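PDB 5CDD: structural polyprotein, VP1 from Israeli acute paralysis virus, which probably serves as a structural subunit of the viral capsid, forming one jelly-roll piece of the processed polyprotein. Local coordinates for residues K60-D65 with Y119-I124; R111-P116 with S167-S172; M115-S120 with T159-Y164. All blocks are in the same frame, centred on the assembly; numbering follows the deposited sequence.

The three contacts are built on or beside one four-stranded antiparallel sheet, whose order 61-62, 166-172, 110-116, 131-133 matches the C-H-E-F sheet of a viral jelly roll. Interaction 2 is its buried middle, built from regular backbone bonds with mostly apolar side chains on both faces. Interactions 1 and 3 lie where strand 110-116 ends, and each mixes buried with partly exposed residues. They share Y119 and S120: interaction 1 sets the loop 119-124 against the edge strand 61-62 through one lysine and small apolar groups, whereas interaction 3 ties a turn to the loop 159-164 by one backbone bond and two side-chain-to-carbonyl bonds. P62 CG packs on M115 CE, linking interaction 1 to both others.

Interaction 1 (K60-D65 with Y119-I124); sequences KTPITD and YSADEI
K60 faces A121 at the edge of the jelly roll, where the short strand 61-62, equivalent to strand C of the C-H-E-F sheet, runs past the loop that connects strands 110-116 and 131-133. The two residues have the closest CA atoms of the pair of segments, and their side chains meet through the beta carbons, K60 CB and A121 CB being 3.7 Å apart. From there the lysine chain passes alongside the loop. Its bend at chi3 (-60°) turns CE inward, to 3.4 Å from A121 O. K60 NZ then donates to A121 O over 3.1 Å, standing 27° out of the carbonyl plane, and I124 O lies 3.4 Å from the same NZ. The ammonium group thus sits at the carbonyls of a loop whose backbone is already turned by the bond from E123 N to S120 O.

T61 turns its side chain away, toward W53 and L55, while its backbone bonds to Y170 of the neighbouring strand. P62 points back to the loop. Its ring touches backbone more than side chain: CG is 3.9 Å from A121 N and also touches Y119 O, while CD rests against A121 CB. P62 also packs on M115, so its ring bridges the loop and the sheet.

Beyond it, I63 bonds through its backbone to L168, and T64 lies against R117 and S167. V298 of another polyprotein chain packs on K60. Within the loop, the carboxylate oxygen E123 OE2 reaches back to Y119 and sits 3.5 Å above the plane of its ring, displaced toward the rim.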
loop_
_atom_site.group_PDB
_atom_site.type_symbol
_atom_site.label_atom_id
_atom_site.label_comp_id
_atom_site.label_asym_id
_atom_site.label_seq_id
_atom_site.Cartn_x
_atom_site.Cartn_y
_atom_site.Cartn_z
ATOM N N LYS A 60 -9.946 -15.907 -48.134
ATOM C CA LYS A 60 -10.745 -15.672 -46.937
ATOM C C LYS A 60 -11.401 -17.008 -46.599
ATOM O O LYS A 60 -12.325 -17.442 -47.280
ATOM C CB LYS A 60 -11.808 -14.603 -47.208
ATOM C CG LYS A 60 -11.240 -13.292 -47.745
ATOM C CD LYS A 60 -12.241 -12.146 -47.639
ATOM C CE LYS A 60 -13.516 -12.417 -48.421
ATOM N NZ LYS A 60 -14.548 -11.359 -48.199
ATOM N N THR A 61 -10.917 -17.654 -45.546
ATOM C CA THR A 61 -11.426 -18.959 -45.148
ATOM C C THR A 61 -12.162 -19.022 -43.812
ATOM O O THR A 61 -11.583 -18.757 -42.760
ATOM C CB THR A 61 -10.277 -19.982 -45.085
ATOM O OG1 THR A 61 -9.632 -20.056 -46.362
ATOM C CG2 THR A 61 -10.804 -21.352 -44.692
ATOM N N PRO A 62 -13.456 -19.378 -43.837
ATOM C CA PRO A 62 -14.230 -19.476 -42.595
ATOM C C PRO A 62 -13.745 -20.741 -41.892
ATOM O O PRO A 62 -13.570 -21.780 -42.536
ATOM C CB PRO A 62 -15.670 -19.618 -43.088
ATOM C CG PRO A 62 -15.640 -19.024 -44.470
ATOM C CD PRO A 62 -14.335 -19.518 -45.010
ATOM N N ILE A 63 -13.520 -20.670 -40.585
ATOM C CA ILE A 63 -13.034 -21.844 -39.872
ATOM C C ILE A 63 -14.039 -22.987 -39.805
ATOM O O ILE A 63 -13.688 -24.090 -39.389
ATOM C CB ILE A 63 -12.558 -21.505 -38.438
ATOM C CG1 ILE A 63 -13.397 -20.369 -37.842
ATOM C CG2 ILE A 63 -11.083 -21.158 -38.457
ATOM C CD1 ILE A 63 -14.802 -20.784 -37.451
ATOM N N THR A 64 -15.275 -22.736 -40.224
ATOM C CA THR A 64 -16.280 -23.784 -40.223
ATOM C C THR A 64 -15.815 -24.859 -41.202
ATOM O O THR A 64 -16.161 -26.029 -41.068
ATOM C CB THR A 64 -17.657 -23.258 -40.668
ATOM O OG1 THR A 64 -17.530 -22.546 -41.904
ATOM C CG2 THR A 64 -18.252 -22.339 -39.616
ATOM N N ASP A 65 -15.010 -24.452 -42.181
ATOM C CA ASP A 65 -14.481 -25.381 -43.175
ATOM C C ASP A 65 -13.620 -26.427 -42.482
ATOM O O ASP A 65 -13.501 -27.560 -42.945
ATOM C CB ASP A 65 -13.642 -24.641 -44.221
ATOM C CG ASP A 65 -14.466 -23.673 -45.054
ATOM O OD1 ASP A 65 -15.712 -23.803 -45.070
ATOM O OD2 ASP A 65 -13.866 -22.787 -45.705
ATOM N N TYR A 119 -21.784 -18.904 -43.054
ATOM C CA TYR A 119 -21.866 -18.003 -44.197
ATOM C C TYR A 119 -20.625 -18.325 -45.021
ATOM O O TYR A 119 -19.667 -18.900 -44.499
ATOM C CB TYR A 119 -21.791 -16.544 -43.743
ATOM C CG TYR A 119 -23.118 -15.827 -43.621
ATOM C CD1 TYR A 119 -24.201 -16.412 -42.963
ATOM C CD2 TYR A 119 -23.270 -14.530 -44.115
ATOM C CE1 TYR A 119 -25.405 -15.717 -42.796
ATOM C CE2 TYR A 119 -24.464 -13.827 -43.954
ATOM C CZ TYR A 119 -25.526 -14.424 -43.294
ATOM O OH TYR A 119 -26.700 -13.718 -43.123
ATOM N N SER A 120 -20.631 -17.977 -46.302
ATOM C CA SER A 120 -19.461 -18.234 -47.133
ATOM C C SER A 120 -18.666 -16.940 -47.258
ATOM O O SER A 120 -19.232 -15.849 -47.263
ATOM C CB SER A 120 -19.872 -18.750 -48.514
ATOM O OG SER A 120 -20.746 -17.847 -49.162
ATOM N N ALA A 121 -17.349 -17.068 -47.350
ATOM C CA ALA A 121 -16.469 -15.911 -47.448
ATOM C C ALA A 121 -16.908 -14.874 -48.477
ATOM O O ALA A 121 -16.635 -13.684 -48.322
ATOM C CB ALA A 121 -15.051 -16.372 -47.755
ATOM N N ASP A 122 -17.596 -15.321 -49.521
ATOM C CA ASP A 122 -18.034 -14.418 -50.578
ATOM C C ASP A 122 -19.351 -13.688 -50.321
ATOM O O ASP A 122 -19.807 -12.914 -51.164
ATOM C CB ASP A 122 -18.110 -15.181 -51.904
ATOM C CG ASP A 122 -18.966 -16.430 -51.810
ATOM O OD1 ASP A 122 -20.206 -16.299 -51.718
ATOM O OD2 ASP A 122 -18.395 -17.544 -51.821
ATOM N N GLU A 123 -19.966 -13.921 -49.166
ATOM C CA GLU A 123 -21.222 -13.250 -48.852
ATOM C C GLU A 123 -21.151 -12.452 -47.551
ATOM O O GLU A 123 -22.151 -12.291 -46.849
ATOM C CB GLU A 123 -22.371 -14.263 -48.797
ATOM C CG GLU A 123 -22.143 -15.453 -47.885
ATOM C CD GLU A 123 -23.264 -16.476 -47.982
ATOM O OE1 GLU A 123 -23.569 -16.918 -49.110
ATOM O OE2 GLU A 123 -23.840 -16.841 -46.934
ATOM N N ILE A 124 -19.960 -11.944 -47.247
ATOM C CA ILE A 124 -19.740 -11.149 -46.045
ATOM C C ILE A 124 -18.602 -10.161 -46.289
ATOM O O ILE A 124 -17.653 -10.455 -47.018
ATOM C CB ILE A 124 -19.379 -12.042 -44.832
ATOM C CG1 ILE A 124 -19.412 -11.216 -43.543
ATOM C CG2 ILE A 124 -17.998 -12.651 -45.020
ATOM C CD1 ILE A 124 -20.783 -10.672 -43.194
#

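Interaction 2 (R111-P116 with S167-S172); sequences RSFLMP and SLMYFS
M169 O is approached by two groups of the opposing strand. F113 N donates to it over 2.9 Å, nearly straight at 167° and lying in the carbonyl plane, while S112 CA brings a C-H to 3.3 Å. F113 O returns the bond to M169 N, but here the donor stands well above the carbonyl plane; L168 CA adds a C-H contact to the same oxygen. Further hydrogen-bonded pairs follow in both directions: R111 N donates to F171 O over 2.8 Å, and M115 pairs with S167, where the bond back from S167 N is weak.

This register joins the strands equivalent to E and H of the jelly roll, antiparallel and twisted, the axes of the two short segments making an angle of 138°. On the face carrying R111, F113, M115, M169 and F171, M169 touches both F113 and M115. M169 CE lies 3.7 Å from F113 CD2, approaching the ring obliquely, because chi3 (81°) folds that methyl back. M115 crosses M169 at about a right angle, its CE 3.7 Å from M169 SD. F113 runs beside F171, whose CB meets the F113 ring edge at CE2, and L300 of another polyprotein chain packs on both phenylalanines. The other face carries S112, L114, L168 and Y170, directed at the second sheet: V145 touches both leucines, and S112 CB rests 3.9 Å from L168 CD1.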
loop_
_atom_site.group_PDB
_atom_site.type_symbol
_atom_site.label_atom_id
_atom_site.label_comp_id
_atom_site.label_asym_id
_atom_site.label_seq_id
_atom_site.Cartn_x
_atom_site.Cartn_y
_atom_site.Cartn_z
ATOM N N ARG A 111 -4.594 -12.311 -40.866
ATOM C CA ARG A 111 -5.738 -11.477 -40.502
ATOM C C ARG A 111 -6.918 -12.375 -40.145
ATOM O O ARG A 111 -7.146 -13.396 -40.792
ATOM C CB ARG A 111 -6.144 -10.578 -41.674
ATOM C CG ARG A 111 -5.117 -9.539 -42.095
ATOM C CD ARG A 111 -5.171 -8.304 -41.208
ATOM N NE ARG A 111 -6.407 -7.529 -41.360
ATOM C CZ ARG A 111 -6.766 -6.882 -42.467
ATOM N NH1 ARG A 111 -5.991 -6.908 -43.543
ATOM N NH2 ARG A 111 -7.896 -6.185 -42.492
ATOM N N SER A 112 -7.664 -11.999 -39.113
ATOM C CA SER A 112 -8.835 -12.766 -38.707
ATOM C C SER A 112 -10.008 -11.808 -38.521
ATOM O O SER A 112 -9.857 -10.731 -37.946
ATOM C CB SER A 112 -8.559 -13.541 -37.412
ATOM O OG SER A 112 -8.147 -12.681 -36.367
ATOM N N PHE A 113 -11.172 -12.201 -39.025
ATOM C CA PHE A 113 -12.370 -11.375 -38.939
ATOM C C PHE A 113 -13.529 -12.173 -38.362
ATOM O O PHE A 113 -13.390 -13.345 -38.018
ATOM C CB PHE A 113 -12.778 -10.892 -40.334
ATOM C CG PHE A 113 -11.664 -10.260 -41.116
ATOM C CD1 PHE A 113 -11.421 -8.893 -41.030
ATOM C CD2 PHE A 113 -10.859 -11.032 -41.945
ATOM C CE1 PHE A 113 -10.392 -8.303 -41.762
ATOM C CE2 PHE A 113 -9.828 -10.456 -42.679
ATOM C CZ PHE A 113 -9.593 -9.087 -42.587
ATOM N N LEU A 114 -14.680 -11.516 -38.265
ATOM C CA LEU A 114 -15.892 -12.156 -37.783
ATOM C C LEU A 114 -16.761 -12.420 -39.002
ATOM O O LEU A 114 -16.568 -11.816 -40.059
ATOM C CB LEU A 114 -16.659 -11.244 -36.823
ATOM C CG LEU A 114 -16.191 -11.102 -35.376
ATOM C CD1 LEU A 114 -17.111 -10.134 -34.653
ATOM C CD2 LEU A 114 -16.203 -12.457 -34.688
ATOM N N MET A 115 -17.715 -13.328 -38.853
ATOM C CA MET A 115 -18.628 -13.643 -39.935
ATOM C C MET A 115 -19.699 -14.583 -39.416
ATOM O O MET A 115 -19.415 -15.498 -38.649
ATOM C CB MET A 115 -17.878 -14.268 -41.111
ATOM C CG MET A 115 -17.406 -15.678 -40.886
ATOM S SD MET A 115 -18.192 -16.726 -42.108
ATOM C CE MET A 115 -17.337 -16.210 -43.602
ATOM N N PRO A 116 -20.956 -14.349 -39.812
ATOM C CA PRO A 116 -22.085 -15.175 -39.386
ATOM C C PRO A 116 -21.794 -16.650 -39.601
ATOM O O PRO A 116 -21.325 -17.052 -40.662
ATOM C CB PRO A 116 -23.218 -14.671 -40.267
ATOM C CG PRO A 116 -22.884 -13.215 -40.432
ATOM C CD PRO A 116 -21.403 -13.277 -40.718
ATOM N N SER A 167 -19.006 -16.187 -36.056
ATOM C CA SER A 167 -17.976 -17.189 -36.275
ATOM C C SER A 167 -16.691 -16.482 -36.702
ATOM O O SER A 167 -16.668 -15.261 -36.850
ATOM C CB SER A 167 -18.428 -18.180 -37.355
ATOM O OG SER A 167 -17.440 -19.165 -37.592
ATOM N N LEU A 168 -15.624 -17.248 -36.894
ATOM C CA LEU A 168 -14.347 -16.674 -37.296
ATOM C C LEU A 168 -14.039 -16.889 -38.778
ATOM O O LEU A 168 -14.460 -17.878 -39.382
ATOM C CB LEU A 168 -13.218 -17.283 -36.460
ATOM C CG LEU A 168 -11.812 -16.736 -36.705
ATOM C CD1 LEU A 168 -11.698 -15.369 -36.054
ATOM C CD2 LEU A 168 -10.774 -17.682 -36.130
ATOM N N MET A 169 -13.305 -15.944 -39.357
ATOM C CA MET A 169 -12.896 -16.032 -40.751
ATOM C C MET A 169 -11.391 -15.791 -40.803
ATOM O O MET A 169 -10.900 -14.768 -40.335
ATOM C CB MET A 169 -13.623 -14.996 -41.602
ATOM C CG MET A 169 -13.243 -15.071 -43.067
ATOM S SD MET A 169 -14.313 -14.094 -44.112
ATOM C CE MET A 169 -13.605 -12.454 -43.897
ATOM N N TYR A 170 -10.669 -16.743 -41.382
ATOM C CA TYR A 170 -9.216 -16.682 -41.471
ATOM C C TYR A 170 -8.716 -16.116 -42.798
ATOM O O TYR A 170 -9.369 -16.254 -43.828
ATOM C CB TYR A 170 -8.658 -18.089 -41.277
ATOM C CG TYR A 170 -7.229 -18.136 -40.816
ATOM C CD1 TYR A 170 -6.885 -17.737 -39.528
ATOM C CD2 TYR A 170 -6.222 -18.600 -41.659
ATOM C CE1 TYR A 170 -5.570 -17.802 -39.085
ATOM C CE2 TYR A 170 -4.903 -18.669 -41.229
ATOM C CZ TYR A 170 -4.582 -18.269 -39.940
ATOM O OH TYR A 170 -3.280 -18.336 -39.500
ATOM N N PHE A 171 -7.547 -15.485 -42.769
ATOM C CA PHE A 171 -6.967 -14.919 -43.978
ATOM C C PHE A 171 -5.466 -14.681 -43.866
ATOM O O PHE A 171 -4.960 -14.311 -42.812
ATOM C CB PHE A 171 -7.639 -13.593 -44.336
ATOM C CG PHE A 171 -7.073 -12.952 -45.573
ATOM C CD1 PHE A 171 -7.468 -13.381 -46.836
ATOM C CD2 PHE A 171 -6.094 -11.968 -45.475
ATOM C CE1 PHE A 171 -6.896 -12.840 -47.985
ATOM C CE2 PHE A 171 -5.513 -11.422 -46.620
ATOM C CZ PHE A 171 -5.916 -11.860 -47.877
ATOM N N SER A 172 -4.759 -14.893 -44.970
ATOM C CA SER A 172 -3.317 -14.674 -45.019
ATOM C C SER A 172 -2.951 -14.302 -46.449
ATOM O O SER A 172 -3.586 -14.768 -47.393
ATOM C CB SER A 172 -2.560 -15.939 -44.597
ATOM O OG SER A 172 -1.153 -15.725 -44.580
#

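Interaction 3 (M115-S120 with T159-Y164); sequences MPRNYS and TSDKGY
R117 runs its aliphatic chain obliquely past the carboxylate of D161. Its CB lies 3.9 Å from D161 OD1, CG stays near that same oxygen, and CD passes to the other one, 3.9 Å from D161 OD2. Then the chain bends at chi3 (-64°), which places NE; that nitrogen remains 4.7 Å from D161 OD2 and makes its salt bridge to D165 instead. The guanidinium plane is turned 85° from that of the D161 carboxylate, and the two groups are neighbours without contact between their charged atoms.

R117 and N118 are the central residues of a type II beta turn from P116 to Y119, at the exit of the strand equivalent to E. The turn is held to the loop leading into strand 166-172, the G-H connection of the jelly roll, by three bonds. R117 O accepts from G163 N in its carbonyl plane. N118 ND2 donates to D161 O over 2.7 Å, tilted from both the amide and the carbonyl planes. K162 NZ reaches back to N118 O over 3.3 Å, with a weak, long ion pair to E123 as its second partner. On the way, the K162 side chain crosses that of Y119 at about a right angle, CE lying 4.0 Å from Y119 CE1. G163, at a positive phi of 77° that favours glycine, brings CA to 3.7 Å from Y119 CE1 and against P116 CB, which itself sits over the centre of that tyrosine ring.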
loop_
_atom_site.group_PDB
_atom_site.type_symbol
_atom_site.label_atom_id
_atom_site.label_comp_id
_atom_site.label_asym_id
_atom_site.label_seq_id
_atom_site.Cartn_x
_atom_site.Cartn_y
_atom_site.Cartn_z
ATOM N N MET A 115 -17.715 -13.328 -38.853
ATOM C CA MET A 115 -18.628 -13.643 -39.935
ATOM C C MET A 115 -19.699 -14.583 -39.416
ATOM O O MET A 115 -19.415 -15.498 -38.649
ATOM C CB MET A 115 -17.878 -14.268 -41.111
ATOM C CG MET A 115 -17.406 -15.678 -40.886
ATOM S SD MET A 115 -18.192 -16.726 -42.108
ATOM C CE MET A 115 -17.337 -16.210 -43.602
ATOM N N PRO A 116 -20.956 -14.349 -39.812
ATOM C CA PRO A 116 -22.085 -15.175 -39.386
ATOM C C PRO A 116 -21.794 -16.650 -39.601
ATOM O O PRO A 116 -21.325 -17.052 -40.662
ATOM C CB PRO A 116 -23.218 -14.671 -40.267
ATOM C CG PRO A 116 -22.884 -13.215 -40.432
ATOM C CD PRO A 116 -21.403 -13.277 -40.718
ATOM N N ARG A 117 -22.076 -17.455 -38.586
ATOM C CA ARG A 117 -21.831 -18.882 -38.666
ATOM C C ARG A 117 -22.488 -19.498 -39.894
ATOM O O ARG A 117 -23.662 -19.258 -40.173
ATOM C CB ARG A 117 -22.340 -19.569 -37.401
ATOM C CG ARG A 117 -21.992 -21.040 -37.309
ATOM C CD ARG A 117 -22.244 -21.552 -35.908
ATOM N NE ARG A 117 -21.365 -20.903 -34.944
ATOM C CZ ARG A 117 -20.044 -21.043 -34.937
ATOM N NH1 ARG A 117 -19.455 -21.813 -35.841
ATOM N NH2 ARG A 117 -19.309 -20.413 -34.029
ATOM N N ASN A 118 -21.705 -20.280 -40.630
ATOM C CA ASN A 118 -22.156 -20.966 -41.833
ATOM C C ASN A 118 -22.371 -20.094 -43.062
ATOM O O ASN A 118 -23.063 -20.492 -43.997
ATOM C CB ASN A 118 -23.419 -21.773 -41.542
ATOM C CG ASN A 118 -23.173 -22.884 -40.546
ATOM O OD1 ASN A 118 -22.272 -23.707 -40.721
ATOM N ND2 ASN A 118 -23.975 -22.916 -39.489
ATOM N N TYR A 119 -21.784 -18.904 -43.054
ATOM C CA TYR A 119 -21.866 -18.003 -44.197
ATOM C C TYR A 119 -20.625 -18.325 -45.021
ATOM O O TYR A 119 -19.667 -18.900 -44.499
ATOM C CB TYR A 119 -21.791 -16.544 -43.743
ATOM C CG TYR A 119 -23.118 -15.827 -43.621
ATOM C CD1 TYR A 119 -24.201 -16.412 -42.963
ATOM C CD2 TYR A 119 -23.270 -14.530 -44.115
ATOM C CE1 TYR A 119 -25.405 -15.717 -42.796
ATOM C CE2 TYR A 119 -24.464 -13.827 -43.954
ATOM C CZ TYR A 119 -25.526 -14.424 -43.294
ATOM O OH TYR A 119 -26.700 -13.718 -43.123
ATOM N N SER A 120 -20.631 -17.977 -46.302
ATOM C CA SER A 120 -19.461 -18.234 -47.133
ATOM C C SER A 120 -18.666 -16.940 -47.258
ATOM O O SER A 120 -19.232 -15.849 -47.263
ATOM C CB SER A 120 -19.872 -18.750 -48.514
ATOM O OG SER A 120 -20.746 -17.847 -49.162
ATOM N N THR A 159 -28.652 -28.204 -37.842
ATOM C CA THR A 159 -28.705 -28.205 -39.297
ATOM C C THR A 159 -29.447 -26.980 -39.831
ATOM O O THR A 159 -29.602 -26.821 -41.041
ATOM C CB THR A 159 -29.401 -29.479 -39.824
ATOM O OG1 THR A 159 -30.751 -29.525 -39.343
ATOM C CG2 THR A 159 -28.661 -30.723 -39.352
ATOM N N SER A 160 -29.891 -26.112 -38.926
ATOM C CA SER A 160 -30.630 -24.916 -39.322
ATOM C C SER A 160 -29.939 -23.597 -38.976
ATOM O O SER A 160 -30.399 -22.530 -39.385
ATOM C CB SER A 160 -32.025 -24.930 -38.690
ATOM O OG SER A 160 -31.953 -24.859 -37.276
ATOM N N ASP A 161 -28.841 -23.665 -38.227
ATOM C CA ASP A 161 -28.116 -22.455 -37.848
ATOM C C ASP A 161 -27.543 -21.767 -39.080
ATOM O O ASP A 161 -26.545 -22.214 -39.645
ATOM C CB ASP A 161 -26.969 -22.784 -36.887
ATOM C CG ASP A 161 -26.315 -21.535 -36.304
ATOM O OD1 ASP A 161 -26.085 -20.558 -37.049
ATOM O OD2 ASP A 161 -26.018 -21.537 -35.093
ATOM N N LYS A 162 -28.178 -20.680 -39.498
ATOM C CA LYS A 162 -27.702 -19.936 -40.655
ATOM C C LYS A 162 -27.491 -18.478 -40.292
ATOM O O LYS A 162 -28.354 -17.635 -40.530
ATOM C CB LYS A 162 -28.699 -20.037 -41.810
ATOM C CG LYS A 162 -28.320 -19.206 -43.037
ATOM C CD LYS A 162 -27.068 -19.722 -43.734
ATOM C CE LYS A 162 -26.711 -18.838 -44.921
ATOM N NZ LYS A 162 -25.594 -19.393 -45.729
ATOM N N GLY A 163 -26.334 -18.189 -39.708
ATOM C CA GLY A 163 -26.019 -16.828 -39.324
ATOM C C GLY A 163 -26.716 -16.379 -38.058
ATOM O O GLY A 163 -27.005 -15.195 -37.905
ATOM N N TYR A 164 -26.993 -17.311 -37.149
ATOM C CA TYR A 164 -27.655 -16.968 -35.892
ATOM C C TYR A 164 -26.658 -16.349 -34.920
ATOM O O TYR A 164 -26.988 -15.424 -34.176
ATOM C CB TYR A 164 -28.288 -18.205 -35.249
ATOM C CG TYR A 164 -29.445 -18.785 -36.034
ATOM C CD1 TYR A 164 -30.302 -17.958 -36.764
ATOM C CD2 TYR A 164 -29.706 -20.158 -36.023
ATOM C CE1 TYR A 164 -31.388 -18.480 -37.466
ATOM C CE2 TYR A 164 -30.791 -20.693 -36.721
ATOM C CZ TYR A 164 -31.627 -19.848 -37.441
ATOM O OH TYR A 164 -32.700 -20.368 -38.135
#